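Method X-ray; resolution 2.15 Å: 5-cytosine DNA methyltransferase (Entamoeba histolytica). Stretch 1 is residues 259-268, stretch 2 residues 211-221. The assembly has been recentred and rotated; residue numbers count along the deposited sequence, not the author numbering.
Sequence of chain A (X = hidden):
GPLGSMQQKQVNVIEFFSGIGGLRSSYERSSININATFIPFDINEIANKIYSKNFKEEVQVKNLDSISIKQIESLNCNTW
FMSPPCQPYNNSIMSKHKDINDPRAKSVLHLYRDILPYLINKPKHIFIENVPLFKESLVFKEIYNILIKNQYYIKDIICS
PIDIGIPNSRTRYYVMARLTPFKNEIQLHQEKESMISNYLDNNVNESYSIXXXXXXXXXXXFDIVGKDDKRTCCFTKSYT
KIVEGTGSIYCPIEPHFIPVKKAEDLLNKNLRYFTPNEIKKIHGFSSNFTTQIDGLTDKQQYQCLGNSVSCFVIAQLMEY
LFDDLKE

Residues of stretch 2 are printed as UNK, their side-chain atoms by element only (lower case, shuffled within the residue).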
# COMPACT_ATOMS: atom_id res chain seq x y z
N PRO A 259 23.09 -19.68 -2.35
CA PRO A 259 24.00 -18.53 -2.27
C PRO A 259 25.38 -18.81 -2.86
O PRO A 259 25.80 -19.96 -2.94
CB PRO A 259 24.11 -18.28 -0.76
CG PRO A 259 23.75 -19.58 -0.13
CD PRO A 259 22.70 -20.17 -1.02
N VAL A 260 26.06 -17.75 -3.28
CA VAL A 260 27.39 -17.87 -3.86
C VAL A 260 28.40 -17.02 -3.09
O VAL A 260 28.03 -16.29 -2.17
CB VAL A 260 27.40 -17.46 -5.34
CG1 VAL A 260 26.48 -18.35 -6.14
CG2 VAL A 260 27.00 -16.00 -5.48
N LYS A 261 29.66 -17.11 -3.48
CA LYS A 261 30.72 -16.37 -2.80
C LYS A 261 31.22 -15.20 -3.63
O LYS A 261 31.67 -14.19 -3.10
CB LYS A 261 31.89 -17.30 -2.48
CG LYS A 261 31.51 -18.58 -1.76
CD LYS A 261 32.54 -19.66 -2.01
CE LYS A 261 32.64 -19.98 -3.50
NZ LYS A 261 33.79 -20.87 -3.82
N LYS A 262 31.14 -15.34 -4.95
CA LYS A 262 31.60 -14.30 -5.87
C LYS A 262 30.46 -13.80 -6.74
O LYS A 262 29.53 -14.55 -7.04
CB LYS A 262 32.73 -14.84 -6.75
CG LYS A 262 33.88 -15.47 -5.97
CD LYS A 262 34.78 -16.27 -6.91
CE LYS A 262 33.98 -17.31 -7.67
NZ LYS A 262 34.78 -17.96 -8.74
N ALA A 263 30.53 -12.54 -7.14
CA ALA A 263 29.50 -11.95 -7.99
C ALA A 263 29.45 -12.64 -9.34
O ALA A 263 28.37 -12.85 -9.90
CB ALA A 263 29.75 -10.46 -8.16
N GLU A 264 30.62 -13.01 -9.86
CA GLU A 264 30.70 -13.64 -11.18
C GLU A 264 29.96 -14.97 -11.23
O GLU A 264 29.60 -15.45 -12.30
CB GLU A 264 32.16 -13.83 -11.60
CG GLU A 264 32.94 -14.83 -10.75
CD GLU A 264 34.27 -15.20 -11.37
OE1 GLU A 264 34.98 -16.05 -10.79
OE2 GLU A 264 34.59 -14.66 -12.45
N ASP A 265 29.73 -15.56 -10.06
CA ASP A 265 29.02 -16.83 -9.97
C ASP A 265 27.54 -16.66 -10.28
O ASP A 265 26.83 -17.64 -10.51
CB ASP A 265 29.19 -17.44 -8.58
CG ASP A 265 30.62 -17.89 -8.32
OD1 ASP A 265 31.34 -18.18 -9.30
OD2 ASP A 265 31.02 -17.97 -7.14
N LEU A 266 27.07 -15.41 -10.30
CA LEU A 266 25.67 -15.12 -10.58
C LEU A 266 25.43 -14.92 -12.07
O LEU A 266 24.29 -14.91 -12.53
CB LEU A 266 25.23 -13.87 -9.81
CG LEU A 266 25.29 -13.92 -8.28
CD1 LEU A 266 25.01 -12.55 -7.68
CD2 LEU A 266 24.33 -14.95 -7.73
N LEU A 267 26.51 -14.76 -12.83
CA LEU A 267 26.43 -14.46 -14.26
C LEU A 267 25.50 -15.39 -15.05
O LEU A 267 24.79 -14.93 -15.95
CB LEU A 267 27.83 -14.45 -14.89
CG LEU A 267 28.66 -13.19 -14.67
CD1 LEU A 267 30.06 -13.35 -15.24
CD2 LEU A 267 27.96 -11.98 -15.28
N ASN A 268 25.51 -16.67 -14.72
CA ASN A 268 24.72 -17.66 -15.46
C ASN A 268 23.60 -18.29 -14.63
O ASN A 268 23.54 -19.51 -14.48
CB ASN A 268 25.61 -18.75 -16.04
CG ASN A 268 26.44 -18.26 -17.21
OD1 ASN A 268 27.59 -17.85 -17.05
ND2 ASN A 268 25.87 -18.32 -18.41
N UNK A 211 21.56 -6.80 -16.18
CA UNK A 211 22.74 -6.65 -17.04
C UNK A 211 23.98 -7.25 -16.38
O UNK A 211 24.15 -7.14 -15.17
c UNK A 211 21.51 -4.59 -16.93
c UNK A 211 22.89 -5.13 -17.16
c UNK A 211 20.90 -5.50 -15.91
N UNK A 212 24.83 -7.89 -17.18
CA UNK A 212 26.01 -8.57 -16.66
C UNK A 212 26.94 -7.63 -15.89
O UNK A 212 27.49 -8.00 -14.86
o UNK A 212 26.01 -10.29 -18.37
c UNK A 212 26.78 -9.25 -17.79
N UNK A 213 27.10 -6.41 -16.40
CA UNK A 213 27.99 -5.44 -15.76
C UNK A 213 27.49 -5.08 -14.36
O UNK A 213 28.29 -4.91 -13.44
c UNK A 213 28.12 -4.18 -16.62
c UNK A 213 26.85 -3.37 -16.67
o UNK A 213 26.92 -2.13 -16.48
o UNK A 213 25.77 -3.96 -16.90
N UNK A 214 26.17 -4.98 -14.22
CA UNK A 214 25.57 -4.68 -12.92
C UNK A 214 25.77 -5.84 -11.95
O UNK A 214 26.03 -5.63 -10.77
c UNK A 214 24.04 -2.93 -11.03
c UNK A 214 24.09 -4.36 -13.09
c UNK A 214 21.88 -3.62 -12.13
c UNK A 214 23.32 -4.02 -11.81
N UNK A 215 25.64 -7.06 -12.46
CA UNK A 215 25.84 -8.25 -11.65
C UNK A 215 27.26 -8.31 -11.09
O UNK A 215 27.46 -8.62 -9.92
c UNK A 215 23.76 -10.90 -13.61
c UNK A 215 24.11 -9.63 -12.87
c UNK A 215 25.58 -9.54 -12.46
c UNK A 215 25.97 -10.76 -11.65
N UNK A 216 28.23 -8.01 -11.95
CA UNK A 216 29.64 -8.10 -11.57
C UNK A 216 30.04 -7.02 -10.58
O UNK A 216 31.07 -7.13 -9.92
c UNK A 216 31.31 -9.02 -14.99
c UNK A 216 30.67 -10.53 -13.10
c UNK A 216 30.39 -9.21 -13.79
c UNK A 216 30.53 -8.05 -12.81
N UNK A 217 29.23 -5.97 -10.48
CA UNK A 217 29.57 -4.85 -9.61
C UNK A 217 28.76 -4.81 -8.31
O UNK A 217 29.28 -4.40 -7.27
n UNK A 217 31.91 -0.13 -13.08
c UNK A 217 30.59 -1.83 -11.82
c UNK A 217 31.80 -1.57 -12.71
c UNK A 217 30.54 -3.29 -11.38
c UNK A 217 29.44 -3.52 -10.35
N UNK A 218 27.50 -5.22 -8.36
CA UNK A 218 26.65 -5.19 -7.17
C UNK A 218 25.80 -6.45 -7.01
O UNK A 218 24.88 -6.48 -6.19
c UNK A 218 26.50 -2.64 -7.27
n UNK A 218 25.82 0.83 -5.83
c UNK A 218 25.74 -3.96 -7.19
c UNK A 218 26.48 -0.20 -6.67
c UNK A 218 25.68 -1.49 -6.70
N UNK A 219 26.11 -7.48 -7.79
CA UNK A 219 25.34 -8.71 -7.75
C UNK A 219 25.19 -9.30 -6.37
O UNK A 219 24.16 -9.90 -6.04
N UNK A 220 26.22 -9.14 -5.54
CA UNK A 220 26.23 -9.71 -4.20
C UNK A 220 25.33 -8.94 -3.23
O UNK A 220 25.06 -9.41 -2.12
c UNK A 220 27.66 -9.76 -3.65
s UNK A 220 28.11 -12.42 -4.25
c UNK A 220 28.58 -10.69 -4.43
c UNK A 220 28.42 -12.68 -2.50
N UNK A 221 24.86 -7.78 -3.64
CA UNK A 221 24.01 -6.95 -2.79
C UNK A 221 22.53 -7.29 -2.97
O UNK A 221 21.71 -6.98 -2.11
c UNK A 221 26.13 -5.25 -1.44
c UNK A 221 24.24 -5.47 -3.07
c UNK A 221 25.68 -4.98 -2.86
c UNK A 221 25.80 -3.50 -3.19
O HOH W 1 25.05 -12.79 -17.64

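Position 211 carries three carbons that close a ring onto the backbone nitrogen, and it touches nothing on stretch 1: Pro-211, at the N-cap of the helix that follows. Position 212 has one carbon and then one oxygen; the carbon, CB, lies 3.9 Å from CD2 of Leu-267. This is Ser-212. Its OG sits 2.8 Å from the oxygen of water 1, which in turn donates to O of Leu-267 at 2.7 Å, so a single water ties the two stretches, which share no direct hydrogen bond.

Position 213 has two carbons, the second bearing two oxygens, and points away: Asp-213. Position 214 has four carbons forked at the second and is out of reach of stretch 1, which fits Leu-214.

At 215 there are again four carbons, but the fork comes at the first and one arm is two carbons long; the side chain points toward stretch 1, and one of its carbons packs on CB of Leu-266. That is Ile-215, with CG2 3.7 Å from CB of Leu-266. Position 216 forks at the second of its four carbons, and one tip comes close to a leucine methyl. As Leu-216, it starts sideways, yet its end comes nearer, bringing CD2 to 3.6 Å from CD1 of Leu-267 and 3.7 Å from CA of Glu-264.

Positions 217 and 218 each show four carbons in a row ending in nitrogen, both pointing away: Lys-217 and Lys-218. Position 219 has no side-chain atoms, hence Gly-219. Its O lies 3.2 Å from CD1 of Leu-266; an ideal CB here would come within 2.2 Å of O of Ile-215, a clash.

Position 220 is an unbranched run of two carbons, a sulfur and a carbon, and the terminal carbon reaches O of Val-260 and O of Lys-261: Met-220. All three chi angles are m, and the chain curls so that CE lies 3.6 Å from each of those two oxygens, O of Val-260 and O of Lys-261, while SD is 3.9 Å from CG2 of Val-260. Position 221, four carbons forked at the second, is out of reach: Leu-221.

The contact works by apolar packing around a small residue. Ala-263 points its CB toward stretch 2, 3.4 Å from O of Ile-215 and 3.9 Å from CG of Met-220, and the backbones close to 5.3 Å between CA of Ala-263 and CA of Leu-216. Leucines and isoleucine fill one part, methionine another. Charge stays off the interface: Lys-262 spends its NZ on its own stretch, 2.8 Å from OE1 of Glu-264 in a salt bridge, while the lysines and aspartate of stretch 2 point away.

Stretch 2, residues 211-221: PSDLILKKGML
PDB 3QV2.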